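Local coordinates for regulatory protein of LacI family (Chloroflexus aggregans, PDB 3BBL), which probably binds a small-molecule effector and regulates transcription by binding DNA, as other members of the LacI family do, at residues I7-T12 with G67-S72; D142-Y147 with G161-G166; V105-T110 with I268-S273. All blocks are in the same frame, centred on the assembly; numbering follows the deposited sequence.

Interaction 1 of 3, residues I7-T12 with G67-S72. With EDO (1,2-ethanediol), chain B.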
loop_
_atom_site.group_PDB
_atom_site.type_symbol
_atom_site.label_atom_id
_atom_site.label_comp_id
_atom_site.label_asym_id
_atom_site.label_seq_id
_atom_site.Cartn_x
_atom_site.Cartn_y
_atom_site.Cartn_z
ATOM N N ILE A 7 15.003 -17.647 -2.768
ATOM C CA ILE A 7 14.934 -16.790 -3.946
ATOM C C ILE A 7 15.121 -15.346 -3.511
ATOM O O ILE A 7 14.383 -14.837 -2.668
ATOM C CB ILE A 7 13.567 -16.952 -4.655
ATOM C CG1 ILE A 7 13.412 -18.396 -5.136
ATOM C CG2 ILE A 7 13.455 -15.980 -5.827
ATOM C CD1 ILE A 7 11.985 -18.814 -5.404
ATOM N N GLY A 8 16.127 -14.693 -4.076
ATOM C CA GLY A 8 16.389 -13.313 -3.721
ATOM C C GLY A 8 15.476 -12.340 -4.439
ATOM O O GLY A 8 15.200 -12.490 -5.633
ATOM N N TYR A 9 14.999 -11.344 -3.704
ATOM C CA TYR A 9 14.126 -10.330 -4.276
ATOM C C TYR A 9 14.417 -8.962 -3.672
ATOM O O TYR A 9 14.853 -8.853 -2.530
ATOM C CB TYR A 9 12.646 -10.684 -4.048
ATOM C CG TYR A 9 11.693 -9.673 -4.654
ATOM C CD1 TYR A 9 11.726 -9.395 -6.019
ATOM C CD2 TYR A 9 10.807 -8.945 -3.855
ATOM C CE1 TYR A 9 10.918 -8.417 -6.576
ATOM C CE2 TYR A 9 9.990 -7.958 -4.405
ATOM C CZ TYR A 9 10.053 -7.693 -5.768
ATOM O OH TYR A 9 9.291 -6.682 -6.325
ATOM N N SER A 10 14.185 -7.921 -4.458
ATOM C CA SER A 10 14.392 -6.556 -4.002
ATOM C C SER A 10 13.417 -5.658 -4.752
ATOM O O SER A 10 13.021 -5.960 -5.874
ATOM C CB SER A 10 15.832 -6.098 -4.268
ATOM O OG SER A 10 16.081 -5.980 -5.653
ATOM N N TRP A 11 13.028 -4.552 -4.132
ATOM C CA TRP A 11 12.101 -3.637 -4.782
ATOM C C TRP A 11 12.553 -2.200 -4.630
ATOM O O TRP A 11 13.186 -1.837 -3.637
ATOM C CB TRP A 11 10.684 -3.822 -4.221
ATOM C CG TRP A 11 10.573 -3.646 -2.743
ATOM C CD1 TRP A 11 10.199 -2.515 -2.075
ATOM C CD2 TRP A 11 10.795 -4.648 -1.744
ATOM N NE1 TRP A 11 10.161 -2.755 -0.718
ATOM C CE2 TRP A 11 10.516 -4.055 -0.489
ATOM C CE3 TRP A 11 11.185 -5.992 -1.788
ATOM C CZ2 TRP A 11 10.631 -4.762 0.712
ATOM C CZ3 TRP A 11 11.297 -6.693 -0.592
ATOM C CH2 TRP A 11 11.014 -6.079 0.641
ATOM N N THR A 12 12.234 -1.391 -5.634
ATOM C CA THR A 12 12.603 0.013 -5.629
ATOM C C THR A 12 11.846 0.739 -4.524
ATOM O O THR A 12 10.744 0.355 -4.150
ATOM C CB THR A 12 12.297 0.669 -6.985
ATOM O OG1 THR A 12 12.826 1.997 -6.997
ATOM C CG2 THR A 12 10.806 0.721 -7.226
ATOM N N GLY A 67 18.366 -18.328 -7.015
ATOM C CA GLY A 67 17.864 -17.513 -8.107
ATOM C C GLY A 67 17.308 -16.181 -7.637
ATOM O O GLY A 67 17.164 -15.935 -6.433
ATOM N N PHE A 68 16.992 -15.319 -8.595
ATOM C CA PHE A 68 16.461 -13.997 -8.304
ATOM C C PHE A 68 15.197 -13.695 -9.090
ATOM O O PHE A 68 14.942 -14.264 -10.150
ATOM C CB PHE A 68 17.467 -12.917 -8.694
ATOM C CG PHE A 68 18.728 -12.921 -7.895
ATOM C CD1 PHE A 68 18.764 -12.358 -6.626
ATOM C CD2 PHE A 68 19.901 -13.435 -8.440
ATOM C CE1 PHE A 68 19.951 -12.295 -5.909
ATOM C CE2 PHE A 68 21.094 -13.381 -7.737
ATOM C CZ PHE A 68 21.124 -12.808 -6.466
ATOM N N VAL A 69 14.407 -12.782 -8.546
ATOM C CA VAL A 69 13.220 -12.292 -9.213
ATOM C C VAL A 69 13.535 -10.799 -9.255
ATOM O O VAL A 69 13.983 -10.234 -8.256
ATOM C CB VAL A 69 11.947 -12.544 -8.404
ATOM C CG1 VAL A 69 10.780 -11.788 -9.038
ATOM C CG2 VAL A 69 11.635 -14.034 -8.388
ATOM N N LEU A 70 13.353 -10.179 -10.415
ATOM C CA LEU A 70 13.639 -8.756 -10.569
ATOM C C LEU A 70 12.370 -7.992 -10.921
ATOM O O LEU A 70 11.529 -8.498 -11.655
ATOM C CB LEU A 70 14.670 -8.533 -11.689
ATOM C CG LEU A 70 15.941 -9.385 -11.762
ATOM C CD1 LEU A 70 16.646 -9.113 -13.085
ATOM C CD2 LEU A 70 16.860 -9.082 -10.587
ATOM N N SER A 71 12.237 -6.776 -10.391
ATOM C CA SER A 71 11.090 -5.918 -10.692
ATOM C C SER A 71 11.637 -4.536 -11.051
ATOM O O SER A 71 12.825 -4.281 -10.854
ATOM C CB SER A 71 10.122 -5.845 -9.504
ATOM O OG SER A 71 10.748 -5.363 -8.339
ATOM N N SER A 72 10.784 -3.653 -11.574
ATOM C CA SER A 72 11.209 -2.315 -12.000
ATOM C C SER A 72 12.231 -2.468 -13.119
ATOM O O SER A 72 13.331 -1.921 -13.052
ATOM C CB SER A 72 11.852 -1.527 -10.854
ATOM O OG SER A 72 10.885 -1.049 -9.945
HETATM C C1 EDO B . 14.769 -2.562 0.470
HETATM O O1 EDO B . 15.529 -1.771 -0.437
HETATM C C2 EDO B . 13.977 -3.630 -0.299
HETATM O O2 EDO B . 14.542 -3.867 -1.596
HETATM O O HOH W 1 14.029 -6.032 -8.311
HETATM O O HOH W 2 15.673 -8.184 -7.230
HETATM O O HOH W 3 10.528 -2.876 -7.638
#
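Gly8 sits between Gly67 and Val69 at the tightly paired centre of two neighbouring parallel strands. Gly8 N donates to Gly67 O at 2.9 Å, and Gly8 O accepts from Val69 N at 3.0 Å, so both polar backbone atoms of the glycine are used by the same partner strand. Phe68 CD1 lies close to Gly8, 3.9 Å from Gly8 CA, with the edge of its ring toward Gly8 O. On the face carrying Ile7, Tyr9 and Val69, Ile7 CG2 meets Val69 CG2 at 3.7 Å, and helix 243-258 packs against both. Tyr9 has CG anti to its backbone N (chi1 -179°), and its ring reaches across, CD1 lying 3.3 Å from Val69 O at the ring edge. Tyr9 OH is hydrogen-bonded to Ser71 OG at 2.8 Å.

Beyond this point the two segments part and water fills in. One water accepts from Ser71 N and donates to Ser10 O, a second joins Ser10 OG to Val69 O, and a third links Thr12 N with the hydroxyls of Ser71 and Ser72. The Trp11 indole leads away from the 67-72 segment: ethanediol C2 lies 3.4 Å above the centre of its ring, and NE1 bonds Ser28 OG of the second subunit. An alanine in place of Trp11 would probably leave that Ser28 without its indole mate and open a gap beside Leu23 and Leu27. Paired parallel strands running out into separate loops at their C-terminal ends are characteristic of the Rossmann-like lobes of periplasmic binding protein folds.

Interaction 2 of 3, residues D142-Y147 with G161-G166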
loop_
_atom_site.group_PDB
_atom_site.type_symbol
_atom_site.label_atom_id
_atom_site.label_comp_id
_atom_site.label_asym_id
_atom_site.label_seq_id
_atom_site.Cartn_x
_atom_site.Cartn_y
_atom_site.Cartn_z
ATOM N N ASP A 142 4.563 0.958 -23.381
ATOM C CA ASP A 142 3.630 -0.140 -23.608
ATOM C C ASP A 142 2.208 0.355 -23.430
ATOM O O ASP A 142 1.347 0.138 -24.281
ATOM C CB ASP A 142 3.878 -1.295 -22.634
ATOM C CG ASP A 142 5.005 -2.197 -23.076
ATOM O OD1 ASP A 142 6.169 -1.926 -22.719
ATOM O OD2 ASP A 142 4.724 -3.178 -23.791
ATOM N N ARG A 143 1.972 1.030 -22.315
ATOM C CA ARG A 143 0.651 1.551 -22.015
ATOM C C ARG A 143 0.205 2.623 -23.008
ATOM O O ARG A 143 -0.953 2.660 -23.402
ATOM C CB ARG A 143 0.627 2.084 -20.586
ATOM C CG ARG A 143 0.841 0.976 -19.556
ATOM C CD ARG A 143 0.870 1.511 -18.138
ATOM N NE ARG A 143 1.116 0.450 -17.181
ATOM C CZ ARG A 143 1.265 0.640 -15.875
ATOM N NH1 ARG A 143 1.193 1.856 -15.352
ATOM N NH2 ARG A 143 1.489 -0.396 -15.090
ATOM N N LEU A 144 1.124 3.484 -23.421
ATOM C CA LEU A 144 0.790 4.518 -24.381
ATOM C C LEU A 144 0.433 3.892 -25.725
ATOM O O LEU A 144 -0.463 4.372 -26.427
ATOM C CB LEU A 144 1.960 5.482 -24.558
ATOM C CG LEU A 144 1.766 6.561 -25.626
ATOM C CD1 LEU A 144 0.478 7.326 -25.383
ATOM C CD2 LEU A 144 2.958 7.498 -25.615
ATOM N N GLN A 145 1.125 2.807 -26.067
ATOM C CA GLN A 145 0.904 2.107 -27.329
ATOM C C GLN A 145 -0.544 1.650 -27.486
ATOM O O GLN A 145 -1.124 1.770 -28.569
ATOM C CB GLN A 145 1.859 0.905 -27.426
ATOM C CG GLN A 145 1.862 0.169 -28.764
ATOM C CD GLN A 145 2.100 1.094 -29.948
ATOM O OE1 GLN A 145 3.016 1.928 -29.937
ATOM N NE2 GLN A 145 1.279 0.943 -30.982
ATOM N N GLY A 146 -1.124 1.132 -26.408
ATOM C CA GLY A 146 -2.503 0.673 -26.453
ATOM C C GLY A 146 -3.464 1.790 -26.826
ATOM O O GLY A 146 -4.440 1.579 -27.547
ATOM N N TYR A 147 -3.178 2.985 -26.323
ATOM C CA TYR A 147 -3.973 4.171 -26.604
ATOM C C TYR A 147 -3.892 4.490 -28.108
ATOM O O TYR A 147 -4.913 4.652 -28.780
ATOM C CB TYR A 147 -3.428 5.344 -25.776
ATOM C CG TYR A 147 -3.929 6.711 -26.189
ATOM C CD1 TYR A 147 -5.145 7.199 -25.727
ATOM C CD2 TYR A 147 -3.176 7.522 -27.031
ATOM C CE1 TYR A 147 -5.592 8.470 -26.090
ATOM C CE2 TYR A 147 -3.611 8.781 -27.405
ATOM C CZ TYR A 147 -4.819 9.254 -26.931
ATOM O OH TYR A 147 -5.242 10.513 -27.283
ATOM N N GLY A 161 -1.310 17.587 -28.825
ATOM C CA GLY A 161 -1.742 18.414 -27.717
ATOM C C GLY A 161 -2.481 17.612 -26.667
ATOM O O GLY A 161 -2.648 18.070 -25.542
ATOM N N TYR A 162 -2.915 16.408 -27.037
ATOM C CA TYR A 162 -3.640 15.513 -26.129
ATOM C C TYR A 162 -2.760 14.438 -25.495
ATOM O O TYR A 162 -3.255 13.583 -24.762
ATOM C CB TYR A 162 -4.770 14.800 -26.858
ATOM C CG TYR A 162 -6.024 15.596 -27.044
ATOM C CD1 TYR A 162 -7.145 15.003 -27.626
ATOM C CD2 TYR A 162 -6.112 16.931 -26.630
ATOM C CE1 TYR A 162 -8.329 15.710 -27.796
ATOM C CE2 TYR A 162 -7.300 17.654 -26.790
ATOM C CZ TYR A 162 -8.403 17.032 -27.374
ATOM O OH TYR A 162 -9.591 17.687 -27.508
ATOM N N ILE A 163 -1.468 14.456 -25.801
ATOM C CA ILE A 163 -0.558 13.472 -25.241
ATOM C C ILE A 163 0.450 14.224 -24.405
ATOM O O ILE A 163 1.394 14.795 -24.928
ATOM C CB ILE A 163 0.165 12.684 -26.355
ATOM C CG1 ILE A 163 -0.865 11.960 -27.214
ATOM C CG2 ILE A 163 1.131 11.673 -25.749
ATOM C CD1 ILE A 163 -0.267 11.186 -28.364
ATOM N N LEU A 164 0.239 14.232 -23.097
ATOM C CA LEU A 164 1.133 14.948 -22.199
ATOM C C LEU A 164 1.986 13.959 -21.406
ATOM O O LEU A 164 1.466 13.065 -20.745
ATOM C CB LEU A 164 0.306 15.837 -21.260
ATOM C CG LEU A 164 -0.783 16.672 -21.959
ATOM C CD1 LEU A 164 -1.501 17.526 -20.941
ATOM C CD2 LEU A 164 -0.170 17.558 -23.037
ATOM N N ARG A 165 3.301 14.120 -21.491
ATOM C CA ARG A 165 4.238 13.235 -20.806
ATOM C C ARG A 165 4.848 13.881 -19.575
ATOM O O ARG A 165 5.226 15.048 -19.597
ATOM C CB ARG A 165 5.353 12.835 -21.765
ATOM C CG ARG A 165 4.900 12.054 -22.976
ATOM C CD ARG A 165 6.062 11.939 -23.939
ATOM N NE ARG A 165 5.788 11.106 -25.103
ATOM C CZ ARG A 165 5.831 9.781 -25.100
ATOM N NH1 ARG A 165 6.132 9.122 -23.987
ATOM N NH2 ARG A 165 5.592 9.120 -26.224
ATOM N N GLY A 166 4.960 13.102 -18.505
ATOM C CA GLY A 166 5.517 13.606 -17.267
ATOM C C GLY A 166 5.542 12.548 -16.178
ATOM O O GLY A 166 5.181 11.388 -16.404
#
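Leu144 meets Arg165 through one methyl group: CD2 lies 3.2 Å from Arg165 NH2, a close approach of a hydrocarbon to a charged group, met obliquely to the guanidinium. The two side chains cross at about a right angle. Leu144 carries CG anti to its backbone N (chi1 176°), and its other methyl, CD1, looks to Ile163 CG2 at a looser 4.4 Å. Ile163 is the shared partner, since its CG1 branch stands 4.2 Å from Tyr147 CE2. At the far end of that ring Tyr147 OH comes to 4.3 Å from Tyr162 CB. No hydrogen bond spans the two segments, so side-chain contacts alone carry the fit.

The setting is a beta-alpha-beta unit, in which strand 128-132 leads into helix 138-153 and the chain then returns as strand 163-165. The axis of the 142-147 portion of the helix runs nearly antiparallel to that of strand 163-165 (173°). These two axes stand 11.9 Å apart, a separation bridged by the side chains of Leu144 and Tyr147 from the helix and of Ile163 and Arg165 from the strand.

A second shell sets these groups in place. Ile130, on the first strand of the unit, touches Leu144, Tyr147 and Ile163, while the Tyr147 hydroxyl bonds Ile128 O, which helps fix the ring between helix and sheet. Arg165 is extended from CG to NE and then turned at its last torsion (chi4 -80°), and NH1 bonds Trp133 O, tying the guanidinium to the loop beyond the first strand. Further out, Tyr162 leads its ring away from the helix, where its hydroxyl reaches Arg187 O.

Interaction 3 of 3, residues V105-T110 with I268-S273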
loop_
_atom_site.group_PDB
_atom_site.type_symbol
_atom_site.label_atom_id
_atom_site.label_comp_id
_atom_site.label_asym_id
_atom_site.label_seq_id
_atom_site.Cartn_x
_atom_site.Cartn_y
_atom_site.Cartn_z
ATOM N N VAL A 105 7.949 -12.711 -16.732
ATOM C CA VAL A 105 6.516 -12.681 -16.525
ATOM C C VAL A 105 6.190 -11.191 -16.590
ATOM O O VAL A 105 6.897 -10.373 -16.002
ATOM C CB VAL A 105 6.112 -13.215 -15.136
ATOM C CG1 VAL A 105 4.607 -13.062 -14.944
ATOM C CG2 VAL A 105 6.515 -14.679 -14.992
ATOM N N ASP A 106 5.137 -10.839 -17.320
ATOM C CA ASP A 106 4.750 -9.444 -17.436
ATOM C C ASP A 106 3.263 -9.280 -17.685
ATOM O O ASP A 106 2.578 -10.216 -18.089
ATOM C CB ASP A 106 5.525 -8.770 -18.570
ATOM C CG ASP A 106 5.582 -7.259 -18.416
ATOM O OD1 ASP A 106 4.906 -6.729 -17.518
ATOM O OD2 ASP A 106 6.301 -6.603 -19.191
ATOM N N ILE A 107 2.775 -8.074 -17.427
ATOM C CA ILE A 107 1.380 -7.745 -17.643
ATOM C C ILE A 107 1.307 -7.046 -18.999
ATOM O O ILE A 107 2.162 -6.224 -19.323
ATOM C CB ILE A 107 0.860 -6.784 -16.550
ATOM C CG1 ILE A 107 1.200 -7.334 -15.158
ATOM C CG2 ILE A 107 -0.643 -6.588 -16.702
ATOM C CD1 ILE A 107 0.667 -8.736 -14.877
ATOM N N ASP A 108 0.298 -7.381 -19.796
ATOM C CA ASP A 108 0.132 -6.765 -21.109
ATOM C C ASP A 108 -0.423 -5.341 -20.936
ATOM O O ASP A 108 -1.628 -5.118 -21.042
ATOM C CB ASP A 108 -0.830 -7.603 -21.964
ATOM C CG ASP A 108 -0.839 -7.179 -23.428
ATOM O OD1 ASP A 108 -0.429 -6.038 -23.732
ATOM O OD2 ASP A 108 -1.273 -7.989 -24.275
ATOM N N GLY A 109 0.468 -4.390 -20.657
ATOM C CA GLY A 109 0.058 -3.010 -20.479
ATOM C C GLY A 109 -0.705 -2.475 -21.681
ATOM O O GLY A 109 -1.765 -1.858 -21.540
ATOM N N THR A 110 -0.165 -2.714 -22.870
ATOM C CA THR A 110 -0.791 -2.265 -24.104
ATOM C C THR A 110 -2.263 -2.670 -24.180
ATOM O O THR A 110 -3.133 -1.841 -24.459
ATOM C CB THR A 110 -0.031 -2.836 -25.329
ATOM O OG1 THR A 110 1.306 -2.332 -25.319
ATOM C CG2 THR A 110 -0.699 -2.439 -26.644
ATOM N N ILE A 268 5.958 -15.451 -19.911
ATOM C CA ILE A 268 4.565 -15.487 -19.503
ATOM C C ILE A 268 3.957 -14.092 -19.495
ATOM O O ILE A 268 4.368 -13.220 -18.726
ATOM C CB ILE A 268 4.424 -16.146 -18.115
ATOM C CG1 ILE A 268 4.975 -17.574 -18.176
ATOM C CG2 ILE A 268 2.965 -16.174 -17.692
ATOM C CD1 ILE A 268 5.034 -18.272 -16.840
ATOM N N LEU A 269 2.980 -13.892 -20.378
ATOM C CA LEU A 269 2.297 -12.609 -20.509
ATOM C C LEU A 269 0.876 -12.709 -19.990
ATOM O O LEU A 269 0.059 -13.437 -20.542
ATOM C CB LEU A 269 2.275 -12.167 -21.973
ATOM C CG LEU A 269 1.606 -10.822 -22.257
ATOM C CD1 LEU A 269 2.390 -9.707 -21.586
ATOM C CD2 LEU A 269 1.528 -10.594 -23.757
ATOM N N LEU A 270 0.588 -11.972 -18.923
ATOM C CA LEU A 270 -0.735 -11.977 -18.320
ATOM C C LEU A 270 -1.555 -10.774 -18.785
ATOM O O LEU A 270 -1.015 -9.700 -19.042
ATOM C CB LEU A 270 -0.607 -11.954 -16.796
ATOM C CG LEU A 270 0.236 -13.071 -16.181
ATOM C CD1 LEU A 270 0.298 -12.890 -14.677
ATOM C CD2 LEU A 270 -0.362 -14.421 -16.524
ATOM N N GLN A 271 -2.866 -10.958 -18.877
ATOM C CA GLN A 271 -3.758 -9.896 -19.307
ATOM C C GLN A 271 -4.391 -9.139 -18.141
ATOM O O GLN A 271 -4.780 -9.734 -17.136
ATOM C CB GLN A 271 -4.875 -10.470 -20.185
ATOM C CG GLN A 271 -4.400 -11.063 -21.493
ATOM C CD GLN A 271 -3.570 -10.086 -22.303
ATOM O OE1 GLN A 271 -2.389 -10.323 -22.560
ATOM N NE2 GLN A 271 -4.182 -8.977 -22.705
ATOM N N PRO A 272 -4.478 -7.802 -18.255
ATOM C CA PRO A 272 -5.089 -7.017 -17.178
ATOM C C PRO A 272 -6.605 -6.977 -17.404
ATOM O O PRO A 272 -7.101 -7.462 -18.418
ATOM C CB PRO A 272 -4.439 -5.651 -17.345
ATOM C CG PRO A 272 -4.303 -5.546 -18.835
ATOM C CD PRO A 272 -3.789 -6.926 -19.220
ATOM N N SER A 273 -7.336 -6.405 -16.455
ATOM C CA SER A 273 -8.783 -6.303 -16.569
ATOM C C SER A 273 -9.218 -4.863 -16.387
ATOM O O SER A 273 -8.695 -4.158 -15.532
ATOM C CB SER A 273 -9.473 -7.149 -15.502
ATOM O OG SER A 273 -9.355 -8.525 -15.793
#
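Ile107 places CG1 anti to its carbonyl carbon (chi1 -51°), and a second bend (chi2 -57°) brings CD1 to 4.0 Å from Leu270 CB. Leu269, on the other face of the sheet, has CG anti to its backbone N (chi1 -179°), and its CD1 rests 3.6 Å from Asp108 N, against the end of the neighbouring strand. Val105 and Ile268 run abreast, both heading out from the sheet on the face of Ile107, CG2 of the valine being 4.0 Å from CB of the isoleucine.

The backbones keep a parallel ladder between these two faces. Asp106 N donates to Ile268 O, Asp106 O accepts from Leu270 N at 2.8 Å, and Asp108 N gives to Leu270 O at 2.8 Å. Asp106 OD2 forms salt bridges with Arg95 and Arg138, which would probably favour the charged form of the acid.

In periplasmic binding protein folds such neighbouring segments pass from one lobe to the other, and this pair is consistent with that hinge role: strand 104-107 gives way to helix 109-123, while the partner runs on separately through Pro272, where Ser273 pairs with Arg240. The turn out of the strand is an inverse gamma turn centred on Asp108. The same residue is the N-cap of the helix, its OD1 accepting from Ala111 N. Pro272 packs against the turn, its CD 3.4 Å from Asp108 O. Pro272 CB also meets Ile107 CG2 at 4.0 Å, the two side chains passing in reverse senses, with Pro242 touching Ile107 as well.

How the interactions relate
The strands of all three contacts belong to a continuous array that extends across what are probably two lobes, yet they sample different parts of it. Interaction 1 closes first along the chain; interaction 2 is then nested inside the long loop that interaction 3 closes. The centres of interactions 1 and 2 are about 28 Å apart, on opposite sides of the chain's centre, and the centre of interaction 3 is about 18 Å from each. Interactions 2 and 3 touch where helix 109-123 starts beside helix 138-153: Thr110 OG1 is 2.7 Å from Asp142 O, a probable hydrogen bond. The arrangement fits two lobes joined by crossing segments, so that lobe movement would probably be felt at interaction 3.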